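Local coordinates for protein prolyl-tRNA synthetase (Giardia lamblia ATCC 50803, PDB 3IAL) that probably catalyses the ATP-dependent joining of L-proline to its cognate tRNA, passing through a prolyl-adenylate intermediate, at residues V193-K205 / I273-H285. Numbering follows the deposited sequence. Where two conformers were deposited one is given.
Sequences VIDTIFSDELCFK and ISTRVLACALSIH. With PR8 (5'-O-[(R)-hydroxy{[(2S)-pyrrolidin-2-ylcarbonyl]oxy}phosphoryl]adenosine), chain H.
Val-277 is the apolar hub where the end of helix 180-201 packs on the start of helix 276-285. Its CG1, anti to the backbone N (chi1 -179°), meets Leu-202 CD1 at a tight 3.4 Å, while CG2 lies 3.7 Å from Phe-198 CE1. On strand 263-274, Ile-273 splits its branches: its side chain and that of Ile-194 slide past each other in opposite directions, Ile-273 CG2 coming to a tight 3.5 Å from Ile-194 CD1, and its CD1 meets Ile-197 CD1 tip to tip at 3.9 Å. Among the aromatic contacts, Cys-280 CB sits over one face of the Phe-204 ring, a CH-pi contact 3.9 Å from the centroid, with its sulfur oblique to the same ring. Ile-284 crosses Phe-204 at about a right angle, its CD1 against Phe-204 CB, and Phe-204 CZ lies over one face of Phe-198, near the rim.

One hydrogen bond joins the segments: His-285 NE2 donates its N-H to Leu-202 O (2.8 Å, 163° at the hydrogen), with the acceptor close to the imidazole plane. Past the helix end, Cys-203 turns the chain with positive phi, and Ser-199 OG donates to Phe-204 O.

On the ligand side, Ser-274 OG accepts from Arg-276 N and donates to N3 of the prolyl-adenylate adenine (2.9 Å), while the Arg-276 guanidinium lies over C4 of that base. In this class II synthetase core, then, apolar packing plus one nearly straight imidazole-to-carbonyl bond holds the buried contact, and the strand-to-helix junction between Ile-273 and Val-277 meets the adenine.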
loop_
_atom_site.group_PDB
_atom_site.type_symbol
_atom_site.label_atom_id
_atom_site.label_comp_id
_atom_site.label_asym_id
_atom_site.label_seq_id
_atom_site.Cartn_x
_atom_site.Cartn_y
_atom_site.Cartn_z
ATOM N N VAL B 193 10.869 16.082 0.124
ATOM C CA VAL B 193 9.654 15.280 0.207
ATOM C C VAL B 193 8.877 15.555 1.493
ATOM O O VAL B 193 7.654 15.623 1.469
ATOM C CB VAL B 193 9.959 13.778 0.056
ATOM C CG1 VAL B 193 8.699 12.949 0.243
ATOM C CG2 VAL B 193 10.565 13.523 -1.319
ATOM N N ILE B 194 9.591 15.726 2.602
ATOM C CA ILE B 194 8.972 16.109 3.862
ATOM C C ILE B 194 8.221 17.447 3.747
ATOM O O ILE B 194 7.081 17.552 4.206
ATOM C CB ILE B 194 10.015 16.164 5.019
ATOM C CG1 ILE B 194 10.614 14.777 5.280
ATOM C CG2 ILE B 194 9.391 16.709 6.311
ATOM C CD1 ILE B 194 9.611 13.655 5.322
ATOM N N ASP B 195 8.841 18.456 3.133
ATOM C CA ASP B 195 8.181 19.766 2.986
ATOM C C ASP B 195 6.926 19.679 2.123
ATOM O O ASP B 195 5.915 20.281 2.443
ATOM C CB ASP B 195 9.136 20.805 2.397
ATOM C CG ASP B 195 8.797 22.211 2.835
ATOM O OD1 ASP B 195 8.928 22.496 4.040
ATOM O OD2 ASP B 195 8.412 23.030 1.985
ATOM N N THR B 196 6.990 18.914 1.037
ATOM C CA THR B 196 5.810 18.648 0.221
ATOM C C THR B 196 4.685 17.987 1.017
ATOM O O THR B 196 3.523 18.387 0.912
ATOM C CB THR B 196 6.142 17.725 -0.973
ATOM O OG1 THR B 196 7.146 18.345 -1.784
ATOM C CG2 THR B 196 4.896 17.463 -1.808
ATOM N N ILE B 197 5.018 16.964 1.793
ATOM C CA ILE B 197 3.988 16.234 2.542
ATOM C C ILE B 197 3.443 17.089 3.670
ATOM O O ILE B 197 2.233 17.299 3.773
ATOM C CB ILE B 197 4.522 14.922 3.154
ATOM C CG1 ILE B 197 4.970 13.950 2.066
ATOM C CG2 ILE B 197 3.453 14.258 4.017
ATOM C CD1 ILE B 197 5.892 12.835 2.592
ATOM N N PHE B 198 4.344 17.576 4.517
ATOM C CA PHE B 198 3.968 18.252 5.764
ATOM C C PHE B 198 3.310 19.611 5.492
ATOM O O PHE B 198 2.257 19.922 6.052
ATOM C CB PHE B 198 5.200 18.498 6.638
ATOM C CG PHE B 198 5.789 17.258 7.294
ATOM C CD1 PHE B 198 5.598 15.979 6.782
ATOM C CD2 PHE B 198 6.595 17.405 8.424
ATOM C CE1 PHE B 198 6.185 14.862 7.400
ATOM C CE2 PHE B 198 7.171 16.301 9.050
ATOM C CZ PHE B 198 6.969 15.026 8.534
ATOM N N SER B 199 3.954 20.423 4.650
ATOM C CA SER B 199 3.564 21.829 4.457
ATOM C C SER B 199 2.663 22.078 3.241
ATOM O O SER B 199 1.571 22.619 3.391
ATOM C CB SER B 199 4.809 22.719 4.388
ATOM O OG SER B 199 5.472 22.737 5.645
ATOM N N ASP B 200 3.102 21.687 2.049
ATOM C CA ASP B 200 2.304 21.933 0.841
ATOM C C ASP B 200 0.963 21.203 0.900
ATOM O O ASP B 200 -0.059 21.746 0.471
ATOM C CB ASP B 200 3.042 21.507 -0.435
ATOM C CG ASP B 200 4.328 22.288 -0.679
ATOM O OD1 ASP B 200 4.631 23.258 0.046
ATOM O OD2 ASP B 200 5.046 21.924 -1.625
ATOM N N GLU B 201 0.965 19.980 1.429
ATOM C CA GLU B 201 -0.236 19.140 1.426
ATOM C C GLU B 201 -0.980 19.092 2.770
ATOM O O GLU B 201 -2.197 19.289 2.798
ATOM C CB GLU B 201 0.105 17.736 0.924
ATOM C CG GLU B 201 0.567 17.722 -0.550
ATOM C CD GLU B 201 -0.542 18.094 -1.537
ATOM O OE1 GLU B 201 -1.656 17.550 -1.433
ATOM O OE2 GLU B 201 -0.289 18.922 -2.431
ATOM N N LEU B 202 -0.272 18.865 3.875
ATOM C CA LEU B 202 -0.929 18.784 5.190
ATOM C C LEU B 202 -0.956 20.100 5.945
ATOM O O LEU B 202 -1.451 20.151 7.065
ATOM C CB LEU B 202 -0.301 17.690 6.061
ATOM C CG LEU B 202 -0.422 16.289 5.472
ATOM C CD1 LEU B 202 0.349 15.307 6.353
ATOM C CD2 LEU B 202 -1.891 15.877 5.299
ATOM N N CYS B 203 -0.440 21.160 5.327
ATOM C CA CYS B 203 -0.571 22.521 5.851
ATOM C C CYS B 203 -0.062 22.752 7.270
ATOM O O CYS B 203 -0.636 23.561 7.999
ATOM C CB CYS B 203 -2.035 22.966 5.773
ATOM S SG CYS B 203 -2.734 22.852 4.135
ATOM N N PHE B 204 1.005 22.063 7.670
ATOM C CA PHE B 204 1.659 22.354 8.958
ATOM C C PHE B 204 3.185 22.428 8.828
ATOM O O PHE B 204 3.748 22.128 7.779
ATOM C CB PHE B 204 1.219 21.370 10.058
ATOM C CG PHE B 204 1.807 19.987 9.929
ATOM C CD1 PHE B 204 3.055 19.697 10.459
ATOM C CD2 PHE B 204 1.099 18.972 9.290
ATOM C CE1 PHE B 204 3.600 18.417 10.348
ATOM C CE2 PHE B 204 1.642 17.688 9.169
ATOM C CZ PHE B 204 2.887 17.412 9.700
ATOM N N LYS B 205 3.830 22.848 9.907
ATOM C CA LYS B 205 5.253 23.141 9.926
ATOM C C LYS B 205 5.913 22.393 11.076
ATOM O O LYS B 205 5.293 22.154 12.108
ATOM C CB LYS B 205 5.443 24.652 10.128
ATOM C CG LYS B 205 6.840 25.144 9.879
ATOM C CD LYS B 205 6.946 26.630 10.099
ATOM C CE LYS B 205 8.409 27.070 10.118
ATOM N NZ LYS B 205 8.540 28.552 10.332
ATOM N N ILE B 273 9.248 8.251 8.057
ATOM C CA ILE B 273 8.032 8.907 8.542
ATOM C C ILE B 273 6.994 7.840 8.902
ATOM O O ILE B 273 6.906 6.796 8.257
ATOM C CB ILE B 273 7.428 9.909 7.527
ATOM C CG1 ILE B 273 7.106 9.237 6.187
ATOM C CG2 ILE B 273 8.363 11.082 7.331
ATOM C CD1 ILE B 273 6.073 10.011 5.341
ATOM N N SER B 274 6.227 8.105 9.950
ATOM C CA SER B 274 5.269 7.156 10.464
ATOM C C SER B 274 3.881 7.802 10.571
ATOM O O SER B 274 3.639 8.876 10.011
ATOM C CB SER B 274 5.735 6.683 11.835
ATOM O OG SER B 274 5.477 7.677 12.819
ATOM N N THR B 275 2.996 7.133 11.312
ATOM C CA THR B 275 1.654 7.621 11.642
ATOM C C THR B 275 1.641 8.947 12.417
ATOM O O THR B 275 0.597 9.608 12.513
ATOM C CB THR B 275 0.923 6.594 12.516
ATOM O OG1 THR B 275 1.708 6.326 13.684
ATOM C CG2 THR B 275 0.683 5.292 11.748
ATOM N N ARG B 276 2.786 9.317 12.988
ATOM C CA ARG B 276 2.948 10.622 13.643
ATOM C C ARG B 276 2.666 11.820 12.734
ATOM O O ARG B 276 2.263 12.871 13.216
ATOM C CB ARG B 276 4.361 10.755 14.214
ATOM C CG ARG B 276 4.595 9.868 15.396
ATOM C CD ARG B 276 5.986 10.052 15.929
ATOM N NE ARG B 276 6.115 9.491 17.260
ATOM C CZ ARG B 276 7.185 9.605 18.030
ATOM N NH1 ARG B 276 8.263 10.268 17.608
ATOM N NH2 ARG B 276 7.169 9.053 19.241
ATOM N N VAL B 277 2.899 11.672 11.432
ATOM C CA VAL B 277 2.578 12.730 10.465
ATOM C C VAL B 277 1.068 13.008 10.496
ATOM O O VAL B 277 0.645 14.169 10.582
ATOM C CB VAL B 277 3.008 12.357 9.033
ATOM C CG1 VAL B 277 2.695 13.492 8.055
ATOM C CG2 VAL B 277 4.496 12.011 8.979
ATOM N N LEU B 278 0.272 11.935 10.450
ATOM C CA LEU B 278 -1.181 12.031 10.574
ATOM C C LEU B 278 -1.560 12.623 11.934
ATOM O O LEU B 278 -2.395 13.520 12.008
ATOM C CB LEU B 278 -1.837 10.659 10.378
ATOM C CG LEU B 278 -3.365 10.574 10.444
ATOM C CD1 LEU B 278 -3.999 11.444 9.366
ATOM C CD2 LEU B 278 -3.846 9.119 10.322
ATOM N N ALA B 279 -0.932 12.142 13.001
ATOM C CA ALA B 279 -1.148 12.711 14.334
ATOM C C ALA B 279 -1.012 14.241 14.312
ATOM O O ALA B 279 -1.873 14.945 14.845
ATOM C CB ALA B 279 -0.189 12.110 15.342
ATOM N N CYS B 280 0.054 14.740 13.686
ATOM C CA CYS B 280 0.311 16.189 13.597
ATOM C C CYS B 280 -0.797 16.941 12.854
ATOM O O CYS B 280 -1.362 17.892 13.378
ATOM C CB CYS B 280 1.651 16.469 12.912
ATOM S SG CYS B 280 3.103 16.082 13.906
ATOM N N ALA B 281 -1.102 16.494 11.642
ATOM C CA ALA B 281 -2.126 17.120 10.801
ATOM C C ALA B 281 -3.481 17.183 11.497
ATOM O O ALA B 281 -4.175 18.196 11.415
ATOM C CB ALA B 281 -2.259 16.371 9.500
ATOM N N LEU B 282 -3.860 16.105 12.181
ATOM C CA LEU B 282 -5.164 16.069 12.847
ATOM C C LEU B 282 -5.162 16.994 14.058
ATOM O O LEU B 282 -6.122 17.724 14.291
ATOM C CB LEU B 282 -5.537 14.650 13.270
ATOM C CG LEU B 282 -5.675 13.589 12.163
ATOM C CD1 LEU B 282 -6.137 12.296 12.790
ATOM C CD2 LEU B 282 -6.611 13.997 11.026
ATOM N N SER B 283 -4.063 16.965 14.805
ATOM C CA SER B 283 -3.985 17.624 16.102
ATOM C C SER B 283 -3.891 19.137 15.966
ATOM O O SER B 283 -4.529 19.881 16.720
ATOM C CB SER B 283 -2.784 17.093 16.890
ATOM O OG SER B 283 -2.958 15.721 17.244
ATOM N N ILE B 284 -3.094 19.579 14.999
ATOM C CA ILE B 284 -2.817 20.991 14.808
ATOM C C ILE B 284 -4.015 21.734 14.216
ATOM O O ILE B 284 -4.320 22.852 14.633
ATOM C CB ILE B 284 -1.583 21.197 13.923
ATOM C CG1 ILE B 284 -0.333 20.687 14.654
ATOM C CG2 ILE B 284 -1.440 22.675 13.562
ATOM C CD1 ILE B 284 0.941 20.698 13.833
ATOM N N HIS B 285 -4.697 21.103 13.266
ATOM C CA HIS B 285 -5.836 21.721 12.593
ATOM C C HIS B 285 -7.155 21.541 13.334
ATOM O O HIS B 285 -8.083 22.289 13.097
ATOM C CB HIS B 285 -5.978 21.163 11.174
ATOM C CG HIS B 285 -4.774 21.404 10.322
ATOM N ND1 HIS B 285 -4.224 22.658 10.164
ATOM C CD2 HIS B 285 -4.019 20.562 9.578
ATOM C CE1 HIS B 285 -3.183 22.577 9.362
ATOM N NE2 HIS B 285 -3.031 21.316 8.998
HETATM C C PR8 H . 14.637 5.604 11.690
HETATM N N PR8 H . 15.309 3.784 10.250
HETATM O O PR8 H . 14.052 4.723 12.323
HETATM P P PR8 H . 13.717 7.300 13.256
HETATM N N1 PR8 H . 5.095 5.322 17.272
HETATM C C2 PR8 H . 4.836 6.015 16.169
HETATM N N3 PR8 H . 5.807 6.519 15.403
HETATM C C4 PR8 H . 7.090 6.351 15.718
HETATM C C5 PR8 H . 7.400 5.639 16.872
HETATM C C6 PR8 H . 6.371 5.117 17.652
HETATM N N6 PR8 H . 6.652 4.425 18.757
HETATM N N7 PR8 H . 8.723 5.604 16.974
HETATM C C8 PR8 H . 9.232 6.266 15.933
HETATM N N9 PR8 H . 8.241 6.733 15.162
HETATM C CA PR8 H . 15.407 5.243 10.420
HETATM C CB PR8 H . 14.713 5.876 9.226
HETATM C CD PR8 H . 14.885 3.530 8.877
HETATM C CG PR8 H . 13.956 4.712 8.571
HETATM C "C1'" PR8 H . 8.437 7.529 13.908
HETATM O O10 PR8 H . 14.692 6.921 12.027
HETATM O O1P PR8 H . 14.200 6.794 14.566
HETATM C "C2'" PR8 H . 9.020 8.936 14.183
HETATM O "O2'" PR8 H . 8.386 9.904 13.332
HETATM O O2P PR8 H . 13.658 8.905 13.259
HETATM C "C3'" PR8 H . 10.453 8.801 13.723
HETATM O "O3'" PR8 H . 10.984 10.079 13.366
HETATM C "C4'" PR8 H . 10.186 7.973 12.480
HETATM O "O4'" PR8 H . 9.414 6.882 13.031
HETATM C "C5'" PR8 H . 11.504 7.523 11.890
HETATM O "O5'" PR8 H . 12.246 6.794 12.848
#